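Long-range contacts in leucine aminopeptidase 2 (Saccharomyces cerevisiae, PDB 2XPZ), which acts as a zinc-dependent aminopeptidase that preferentially cleaves di- and tripeptides and also has low epoxide hydrolase activity: residues A[31-36]-A[165-170]; A[153-158]-A[202-207]; A[182-187]-A[195-200]. All coordinates share one frame; numbering follows the deposited sequence.

Contact 1 of 3, residues A[31-36]-A[165-170]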
loop_
_atom_site.group_PDB
_atom_site.type_symbol
_atom_site.label_atom_id
_atom_site.label_comp_id
_atom_site.label_asym_id
_atom_site.label_seq_id
_atom_site.Cartn_x
_atom_site.Cartn_y
_atom_site.Cartn_z
ATOM N N LEU A 31 -4.492 -23.190 14.256
ATOM C CA LEU A 31 -3.186 -23.408 14.850
ATOM C C LEU A 31 -2.093 -23.376 13.809
ATOM O O LEU A 31 -0.943 -23.083 14.117
ATOM C CB LEU A 31 -3.145 -24.711 15.645
ATOM C CG LEU A 31 -3.990 -24.674 16.915
ATOM C CD1 LEU A 31 -4.054 -26.042 17.526
ATOM C CD2 LEU A 31 -3.415 -23.684 17.893
ATOM N N HIS A 32 -2.449 -23.660 12.567
ATOM C CA HIS A 32 -1.454 -23.690 11.506
ATOM C C HIS A 32 -2.125 -23.949 10.189
ATOM O O HIS A 32 -3.051 -24.745 10.108
ATOM C CB HIS A 32 -0.415 -24.779 11.765
ATOM C CG HIS A 32 0.633 -24.879 10.699
ATOM N ND1 HIS A 32 1.705 -24.015 10.637
ATOM C CD2 HIS A 32 0.770 -25.733 9.665
ATOM C CE1 HIS A 32 2.461 -24.340 9.604
ATOM N NE2 HIS A 32 1.921 -25.375 8.995
ATOM N N THR A 33 -1.653 -23.265 9.157
ATOM C CA THR A 33 -2.236 -23.391 7.833
ATOM C C THR A 33 -1.150 -23.850 6.869
ATOM O O THR A 33 0.020 -23.488 7.022
ATOM C CB THR A 33 -2.852 -22.064 7.353
ATOM O OG1 THR A 33 -3.606 -21.465 8.413
ATOM C CG2 THR A 33 -3.757 -22.293 6.151
ATOM N N ASP A 34 -1.538 -24.669 5.898
ATOM C CA ASP A 34 -0.602 -25.202 4.913
ATOM C C ASP A 34 -1.218 -25.123 3.519
ATOM O O ASP A 34 -2.348 -25.555 3.308
ATOM C CB ASP A 34 -0.216 -26.651 5.247
ATOM C CG ASP A 34 0.858 -27.207 4.318
ATOM O OD1 ASP A 34 2.031 -26.815 4.462
ATOM O OD2 ASP A 34 0.541 -28.043 3.442
ATOM N N LEU A 35 -0.476 -24.549 2.578
ATOM C CA LEU A 35 -0.940 -24.405 1.204
ATOM C C LEU A 35 -0.124 -25.301 0.259
ATOM O O LEU A 35 1.096 -25.178 0.185
ATOM C CB LEU A 35 -0.844 -22.938 0.769
ATOM C CG LEU A 35 -1.727 -21.898 1.470
ATOM C CD1 LEU A 35 -1.169 -20.500 1.237
ATOM C CD2 LEU A 35 -3.184 -21.987 1.020
ATOM N N ASN A 36 -0.790 -26.223 -0.437
ATOM C CA ASN A 36 -0.123 -27.020 -1.469
ATOM C C ASN A 36 -0.701 -26.678 -2.819
ATOM O O ASN A 36 -1.711 -27.239 -3.238
ATOM C CB ASN A 36 -0.232 -28.519 -1.210
ATOM C CG ASN A 36 0.815 -29.305 -1.960
ATOM O OD1 ASN A 36 2.010 -29.043 -1.834
ATOM N ND2 ASN A 36 0.376 -30.269 -2.754
ATOM N N SER A 165 -2.374 -17.094 11.508
ATOM C CA SER A 165 -1.796 -18.433 11.665
ATOM C C SER A 165 -0.446 -18.609 10.970
ATOM O O SER A 165 -0.203 -18.037 9.902
ATOM C CB SER A 165 -2.783 -19.517 11.213
ATOM O OG SER A 165 -2.445 -20.084 9.963
ATOM N N THR A 166 0.442 -19.389 11.580
ATOM C CA THR A 166 1.703 -19.663 10.928
ATOM C C THR A 166 1.366 -20.312 9.596
ATOM O O THR A 166 0.233 -20.714 9.364
ATOM C CB THR A 166 2.641 -20.518 11.794
ATOM O OG1 THR A 166 2.054 -21.796 12.042
ATOM C CG2 THR A 166 2.873 -19.844 13.111
ATOM N N PHE A 167 2.335 -20.378 8.703
ATOM C CA PHE A 167 2.070 -20.912 7.376
ATOM C C PHE A 167 3.235 -21.728 6.883
ATOM O O PHE A 167 4.370 -21.541 7.274
ATOM C CB PHE A 167 1.856 -19.792 6.363
ATOM C CG PHE A 167 0.432 -19.445 6.129
ATOM C CD1 PHE A 167 -0.186 -18.496 6.907
ATOM C CD2 PHE A 167 -0.275 -20.026 5.103
ATOM C CE1 PHE A 167 -1.483 -18.152 6.677
ATOM C CE2 PHE A 167 -1.578 -19.682 4.874
ATOM C CZ PHE A 167 -2.178 -18.744 5.658
ATOM N N THR A 168 2.940 -22.605 5.957
ATOM C CA THR A 168 3.961 -23.407 5.348
ATOM C C THR A 168 3.369 -23.580 3.950
ATOM O O THR A 168 2.163 -23.696 3.808
ATOM C CB THR A 168 4.263 -24.676 6.262
ATOM O OG1 THR A 168 5.396 -25.404 5.787
ATOM C CG2 THR A 168 3.085 -25.586 6.412
ATOM N N ALA A 169 4.170 -23.460 2.900
ATOM C CA ALA A 169 3.581 -23.449 1.562
ATOM C C ALA A 169 4.451 -24.147 0.535
ATOM O O ALA A 169 5.640 -23.845 0.417
ATOM C CB ALA A 169 3.301 -22.027 1.108
ATOM N N SER A 170 3.839 -25.063 -0.212
ATOM C CA SER A 170 4.474 -25.762 -1.321
ATOM C C SER A 170 3.789 -25.325 -2.588
ATOM O O SER A 170 2.630 -25.644 -2.809
ATOM C CB SER A 170 4.300 -27.269 -1.172
ATOM O OG SER A 170 5.139 -27.764 -0.148
HETATM O O HOH W 1 -0.668 -20.094 14.749
HETATM O O HOH W 2 4.146 -27.630 2.463
#
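Strands 31-36 and 165-170 run parallel, 9° apart and 4.7 Å between axes, and the bonding firms up toward their C-terminal ends. There Leu35 bridges two residues of the other strand: its N gives a nearly straight bond to Thr168 O at 3.0 Å, and its O takes the N-H of Ser170 at 2.8 Å. Further up, Thr33 N reaches Thr166 O at 3.2 Å, while the return bond from Thr168 N to Thr33 O is bent and weak. This is the one parallel junction in the large mixed sheet of the M1 N-terminal domain; on its far side strand 28-40 pairs with strand 45-56, where Leu31 and His32 both face Gln53 in a classic beta bulge. The imidazole of His32 swings across Thr166 because CG stands opposite the backbone N (chi1 179°), and ND1 meets Thr166 OG1 at 2.6 Å, in the ring plane and at 167°; either atom could supply the proton. On the other face of the sheet Phe167 and Thr33 lie side by side, pointing the same way. Thr33 CB sits over one face of the ring, 3.9 Å from its centroid, in a CH-pi contact, and CG2 reaches the CE2 corner. Leu35 brings CD1 obliquely to that same CE2 atom, 3.8 Å off, and its side chain also packs on Phe155. At the C-terminal end a water donates to Asp34 OD1 and also hydrogen-bonds Ser170 OG at 2.8 Å, tying the two polar side chains together across the strands.

Contact 2 of 3, residues A[153-158]-A[202-207]; sequences SLFPCF and IPAYLI
Phe155 and Ala204 make the close part of this buried meeting of two loops in the M1 N-terminal domain, where a short 3-10 turn, 204-206, presents its first residue to segment 153-158. The methyl CB of Ala204 comes to 3.8 Å from CZ, the far end of the Phe155 ring, and approaches it obliquely. Cys157 brings its sulfur to the same methyl, SG lying 4.1 Å from Ala204 CB, so one small side chain is touched by two larger ones. Both reach it with the first side-chain bond set between backbone N and carbonyl carbon (chi1 65° for Phe155, 58° for Cys157). Packing is looser beside Ile207: its methyl CG2 stands 4.3 Å from the ring atom Phe155 CE2 and 4.5 Å from the methyl Leu154 CD2. The 3-10 turn itself is closed by the bond from Ile207 N to Ala204 O. Behind segment 153-158, Phe118 of strand 111-120 packs on Phe155 and Phe52 of strand 45-56 on Cys157, while Ile207 lies close to Leu146, a substrate-binding residue. On the Phe158 side no side chain bridges the two segments, and a water links the backbones instead, lying 2.8 Å from Phe158 O and accepting from Ala204 N at 3.3 Å.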
loop_
_atom_site.group_PDB
_atom_site.type_symbol
_atom_site.label_atom_id
_atom_site.label_comp_id
_atom_site.label_asym_id
_atom_site.label_seq_id
_atom_site.Cartn_x
_atom_site.Cartn_y
_atom_site.Cartn_z
ATOM N N SER A 153 -10.615 -15.739 -2.189
ATOM C CA SER A 153 -10.659 -16.086 -3.612
ATOM C C SER A 153 -9.446 -16.906 -4.053
ATOM O O SER A 153 -9.458 -17.515 -5.121
ATOM C CB SER A 153 -10.792 -14.828 -4.471
ATOM O OG SER A 153 -11.480 -15.101 -5.683
ATOM N N LEU A 154 -8.402 -16.919 -3.230
ATOM C CA LEU A 154 -7.238 -17.751 -3.500
ATOM C C LEU A 154 -7.370 -19.138 -2.850
ATOM O O LEU A 154 -7.051 -20.150 -3.471
ATOM C CB LEU A 154 -5.957 -17.055 -3.044
ATOM C CG LEU A 154 -4.697 -17.841 -3.383
ATOM C CD1 LEU A 154 -4.614 -18.055 -4.880
ATOM C CD2 LEU A 154 -3.468 -17.126 -2.869
ATOM N N PHE A 155 -7.853 -19.172 -1.607
ATOM C CA PHE A 155 -8.075 -20.424 -0.878
ATOM C C PHE A 155 -9.156 -20.285 0.217
ATOM O O PHE A 155 -9.380 -19.191 0.717
ATOM C CB PHE A 155 -6.760 -20.919 -0.283
ATOM C CG PHE A 155 -6.190 -20.020 0.771
ATOM C CD1 PHE A 155 -6.374 -20.305 2.113
ATOM C CD2 PHE A 155 -5.450 -18.907 0.422
ATOM C CE1 PHE A 155 -5.844 -19.495 3.084
ATOM C CE2 PHE A 155 -4.924 -18.089 1.391
ATOM C CZ PHE A 155 -5.123 -18.382 2.724
ATOM N N PRO A 156 -9.844 -21.389 0.584
ATOM C CA PRO A 156 -10.868 -21.275 1.628
ATOM C C PRO A 156 -10.242 -21.076 2.989
ATOM O O PRO A 156 -9.295 -21.766 3.332
ATOM C CB PRO A 156 -11.576 -22.628 1.575
ATOM C CG PRO A 156 -11.218 -23.207 0.264
ATOM C CD PRO A 156 -9.835 -22.736 -0.002
ATOM N N CYS A 157 -10.775 -20.140 3.761
ATOM C CA CYS A 157 -10.165 -19.786 5.034
ATOM C C CYS A 157 -11.065 -18.887 5.884
ATOM O O CYS A 157 -12.163 -18.522 5.476
ATOM C CB CYS A 157 -8.825 -19.088 4.780
ATOM S SG CYS A 157 -8.927 -17.589 3.746
ATOM N N PHE A 158 -10.594 -18.556 7.080
ATOM C CA PHE A 158 -11.193 -17.497 7.880
ATOM C C PHE A 158 -10.575 -16.186 7.407
ATOM O O PHE A 158 -9.488 -15.796 7.836
ATOM C CB PHE A 158 -10.905 -17.734 9.361
ATOM C CG PHE A 158 -11.265 -19.119 9.824
ATOM C CD1 PHE A 158 -12.573 -19.438 10.131
ATOM C CD2 PHE A 158 -10.301 -20.105 9.933
ATOM C CE1 PHE A 158 -12.915 -20.708 10.551
ATOM C CE2 PHE A 158 -10.643 -21.384 10.355
ATOM C CZ PHE A 158 -11.950 -21.679 10.661
ATOM N N ILE A 202 0.549 -14.828 10.552
ATOM C CA ILE A 202 0.033 -13.776 9.707
ATOM C C ILE A 202 -1.416 -14.041 9.361
ATOM O O ILE A 202 -1.880 -15.182 9.403
ATOM C CB ILE A 202 0.833 -13.639 8.404
ATOM C CG1 ILE A 202 0.929 -14.986 7.691
ATOM C CG2 ILE A 202 2.200 -13.100 8.706
ATOM C CD1 ILE A 202 1.122 -14.871 6.204
ATOM N N PRO A 203 -2.144 -12.970 9.040
ATOM C CA PRO A 203 -3.500 -13.029 8.494
ATOM C C PRO A 203 -3.417 -13.409 7.035
ATOM O O PRO A 203 -2.357 -13.247 6.430
ATOM C CB PRO A 203 -3.990 -11.597 8.622
ATOM C CG PRO A 203 -2.754 -10.771 8.687
ATOM C CD PRO A 203 -1.692 -11.596 9.300
ATOM N N ALA A 204 -4.512 -13.906 6.475
ATOM C CA ALA A 204 -4.498 -14.402 5.108
ATOM C C ALA A 204 -4.371 -13.302 4.051
ATOM O O ALA A 204 -3.899 -13.559 2.956
ATOM C CB ALA A 204 -5.719 -15.260 4.846
ATOM N N TYR A 205 -4.797 -12.084 4.363
ATOM C CA TYR A 205 -4.659 -10.985 3.406
ATOM C C TYR A 205 -3.187 -10.635 3.197
ATOM O O TYR A 205 -2.839 -9.964 2.225
ATOM C CB TYR A 205 -5.471 -9.733 3.814
ATOM C CG TYR A 205 -4.798 -8.836 4.838
ATOM C CD1 TYR A 205 -3.877 -7.864 4.459
ATOM C CD2 TYR A 205 -5.084 -8.964 6.187
ATOM C CE1 TYR A 205 -3.269 -7.059 5.403
ATOM C CE2 TYR A 205 -4.483 -8.159 7.123
ATOM C CZ TYR A 205 -3.591 -7.220 6.728
ATOM O OH TYR A 205 -3.009 -6.464 7.689
ATOM N N LEU A 206 -2.321 -11.091 4.105
ATOM C CA LEU A 206 -0.890 -10.841 3.959
ATOM C C LEU A 206 -0.212 -11.934 3.154
ATOM O O LEU A 206 0.933 -11.788 2.760
ATOM C CB LEU A 206 -0.205 -10.692 5.317
ATOM C CG LEU A 206 -0.400 -9.365 6.043
ATOM C CD1 LEU A 206 0.438 -9.362 7.294
ATOM C CD2 LEU A 206 -0.018 -8.209 5.129
ATOM N N ILE A 207 -0.918 -13.038 2.935
ATOM C CA ILE A 207 -0.427 -14.107 2.074
ATOM C C ILE A 207 -0.143 -13.529 0.698
ATOM O O ILE A 207 -0.981 -12.875 0.092
ATOM C CB ILE A 207 -1.432 -15.293 1.992
ATOM C CG1 ILE A 207 -1.374 -16.118 3.263
ATOM C CG2 ILE A 207 -1.105 -16.218 0.833
ATOM C CD1 ILE A 207 -0.112 -16.911 3.363
HETATM O O HOH W 3 -6.891 -15.100 8.415
#

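Contact 3 of 3, residues A[182-187]-A[195-200]; sequences IRIEDT and RFEQKV
Ile184 lies across Glu197 at about a right angle, and its CG1-CD1 arm does the touching: CD1 comes closest, 3.3 Å from Glu197 CG. Ile184 carries CG1 beside its backbone N, opposite the carbonyl carbon (chi1 -52°), which sends CD1 over the aliphatic stem of the glutamate. The stem runs on extended beyond CG, which keeps the carboxylate carbon alongside the methyl. With an alanine in place of Glu197 the CG under CD1 is gone, and the end of Ile184 would probably lose its neighbour and be freer to turn. On the opposite face of the sheet Arg183 passes obliquely along Phe196, with the guanidinium and ring planes 54° apart. The contact is made by the hydrocarbon part: Arg183 CB lies 3.7 Å from Phe196 CD1, and CG and CD follow beside CE1. Farther out, Arg183 NH1 hydrogen-bonds a polyethylene glycol molecule, probably from the crystallisation liquor. Phe179 meets the Phe196 ring as well. Asp186 and Arg195 also cross at about a right angle, but Asp186 OD2 stops 4.1 Å from Arg195 NE, beyond a salt bridge, and Asp186 is poorly ordered. The backbone holds all this in place: Ile182 N to Glu197 O and Glu197 N to Ile182 O are both 2.7 Å bonds, and Ile184 N gives a third to Arg195 O. Between them Arg183 and Phe196 form the non-hydrogen-bonded pair, an alternation that marks the antiparallel beta hairpin closing one edge of the large N-terminal sheet.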
loop_
_atom_site.group_PDB
_atom_site.type_symbol
_atom_site.label_atom_id
_atom_site.label_comp_id
_atom_site.label_asym_id
_atom_site.label_seq_id
_atom_site.Cartn_x
_atom_site.Cartn_y
_atom_site.Cartn_z
ATOM N N ILE A 182 9.730 -17.559 4.229
ATOM C CA ILE A 182 11.140 -17.804 4.002
ATOM C C ILE A 182 11.292 -19.170 3.384
ATOM O O ILE A 182 10.776 -20.160 3.891
ATOM C CB ILE A 182 11.943 -17.690 5.299
ATOM C CG1 ILE A 182 11.804 -16.264 5.853
ATOM C CG2 ILE A 182 13.399 -18.048 5.049
ATOM C CD1 ILE A 182 12.602 -15.993 7.086
ATOM N N ARG A 183 11.981 -19.213 2.261
ATOM C CA ARG A 183 12.107 -20.440 1.520
ATOM C C ARG A 183 12.892 -21.485 2.300
ATOM O O ARG A 183 13.928 -21.184 2.876
ATOM C CB ARG A 183 12.789 -20.150 0.192
ATOM C CG ARG A 183 12.612 -21.272 -0.768
ATOM C CD ARG A 183 12.899 -20.879 -2.166
ATOM N NE ARG A 183 13.056 -22.064 -2.993
ATOM C CZ ARG A 183 13.540 -22.051 -4.227
ATOM N NH1 ARG A 183 13.911 -20.913 -4.782
ATOM N NH2 ARG A 183 13.655 -23.179 -4.906
ATOM N N ILE A 184 12.390 -22.714 2.305
ATOM C CA ILE A 184 13.055 -23.845 2.943
ATOM C C ILE A 184 13.944 -24.596 1.945
ATOM O O ILE A 184 13.762 -24.485 0.733
ATOM C CB ILE A 184 12.017 -24.849 3.491
ATOM C CG1 ILE A 184 10.988 -24.162 4.375
ATOM C CG2 ILE A 184 12.684 -25.961 4.285
ATOM C CD1 ILE A 184 9.825 -25.075 4.692
ATOM N N GLU A 185 14.903 -25.357 2.466
ATOM C CA GLU A 185 15.777 -26.184 1.638
ATOM C C GLU A 185 14.986 -27.319 0.989
ATOM O O GLU A 185 14.192 -27.994 1.650
ATOM C CB GLU A 185 16.942 -26.742 2.470
ATOM C CG GLU A 185 16.594 -27.913 3.400
ATOM C CD GLU A 185 15.620 -27.541 4.510
ATOM O OE1 GLU A 185 15.832 -26.503 5.172
ATOM O OE2 GLU A 185 14.644 -28.291 4.725
ATOM N N ASP A 186 15.195 -27.527 -0.306
ATOM C CA ASP A 186 14.441 -28.544 -1.034
ATOM C C ASP A 186 15.385 -29.558 -1.682
ATOM O O ASP A 186 16.539 -29.247 -1.971
ATOM C CB ASP A 186 13.525 -27.871 -2.072
ATOM C CG ASP A 186 12.844 -28.862 -3.000
ATOM O OD1 ASP A 186 13.538 -29.481 -3.834
ATOM O OD2 ASP A 186 11.605 -29.007 -2.908
ATOM N N THR A 187 14.901 -30.781 -1.883
ATOM C CA THR A 187 15.689 -31.816 -2.545
ATOM C C THR A 187 14.792 -32.936 -3.065
ATOM O O THR A 187 13.884 -33.390 -2.372
ATOM C CB THR A 187 16.778 -32.406 -1.619
ATOM O OG1 THR A 187 17.616 -33.289 -2.376
ATOM C CG2 THR A 187 16.146 -33.175 -0.462
ATOM N N ARG A 195 9.222 -24.238 -1.757
ATOM C CA ARG A 195 8.725 -24.472 -0.396
ATOM C C ARG A 195 9.128 -23.363 0.558
ATOM O O ARG A 195 10.292 -22.992 0.641
ATOM C CB ARG A 195 9.203 -25.841 0.134
ATOM C CG ARG A 195 8.261 -26.999 -0.220
ATOM C CD ARG A 195 8.910 -28.360 -0.150
ATOM N NE ARG A 195 8.068 -29.349 -0.816
ATOM C CZ ARG A 195 7.124 -30.058 -0.205
ATOM N NH1 ARG A 195 6.913 -29.895 1.096
ATOM N NH2 ARG A 195 6.396 -30.930 -0.893
ATOM N N PHE A 196 8.156 -22.835 1.284
ATOM C CA PHE A 196 8.416 -21.724 2.183
ATOM C C PHE A 196 7.807 -21.922 3.569
ATOM O O PHE A 196 6.856 -22.684 3.751
ATOM C CB PHE A 196 7.841 -20.448 1.595
ATOM C CG PHE A 196 8.061 -20.301 0.133
ATOM C CD1 PHE A 196 9.146 -19.603 -0.337
ATOM C CD2 PHE A 196 7.162 -20.829 -0.766
ATOM C CE1 PHE A 196 9.338 -19.440 -1.665
ATOM C CE2 PHE A 196 7.346 -20.668 -2.103
ATOM C CZ PHE A 196 8.438 -19.976 -2.558
ATOM N N GLU A 197 8.360 -21.205 4.537
ATOM C CA GLU A 197 7.842 -21.195 5.892
ATOM C C GLU A 197 7.554 -19.773 6.324
ATOM O O GLU A 197 8.390 -18.888 6.151
ATOM C CB GLU A 197 8.880 -21.765 6.845
ATOM C CG GLU A 197 8.712 -23.227 7.123
ATOM C CD GLU A 197 9.708 -23.747 8.125
ATOM O OE1 GLU A 197 10.729 -23.076 8.378
ATOM O OE2 GLU A 197 9.458 -24.840 8.658
ATOM N N GLN A 198 6.373 -19.561 6.890
ATOM C CA GLN A 198 6.067 -18.332 7.613
ATOM C C GLN A 198 5.962 -18.654 9.101
ATOM O O GLN A 198 4.909 -19.076 9.566
ATOM C CB GLN A 198 4.757 -17.726 7.121
ATOM C CG GLN A 198 4.469 -16.379 7.735
ATOM C CD GLN A 198 5.669 -15.482 7.655
ATOM O OE1 GLN A 198 6.484 -15.432 8.569
ATOM N NE2 GLN A 198 5.804 -14.783 6.543
ATOM N N LYS A 199 7.062 -18.468 9.830
ATOM C CA LYS A 199 7.180 -18.846 11.248
ATOM C C LYS A 199 6.430 -17.919 12.201
ATOM O O LYS A 199 6.198 -18.262 13.364
ATOM C CB LYS A 199 8.652 -18.901 11.666
ATOM C CG LYS A 199 9.389 -20.133 11.208
ATOM C CD LYS A 199 10.866 -20.056 11.552
ATOM C CE LYS A 199 11.460 -18.729 11.099
ATOM N NZ LYS A 199 11.491 -17.724 12.205
ATOM N N VAL A 200 6.071 -16.741 11.705
ATOM C CA VAL A 200 5.293 -15.785 12.466
ATOM C C VAL A 200 3.829 -15.848 12.028
ATOM O O VAL A 200 3.535 -16.041 10.855
ATOM C CB VAL A 200 5.836 -14.366 12.272
ATOM C CG1 VAL A 200 4.996 -13.374 13.052
ATOM C CG2 VAL A 200 7.294 -14.285 12.702
#

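Contacts 1 and 3 are successive steps across one sheet, their centres about 10 Å apart: strand 165-172 pairs with 28-40 on one side and with 193-199 on the other, where Phe167 O lies 2.8 Å from Gln198 N. Contact 2 packs against the face bearing Phe167 and Leu35; Phe167 CE2 is 3.5 Å from Ile207 CD1, and Leu35 CD2 is 3.6 Å from Phe155 CG. Along the chain, contact 3 nests inside the loop that contact 2 closes, though their centres stand about 18 Å apart. Contact 2 comes nearest the substrate-binding residues, with the Ile207 side chain about 4 Å from that of Leu146; Leu35 of contact 1 is about 8 Å from it, and contact 3 lies away from the annotated sites.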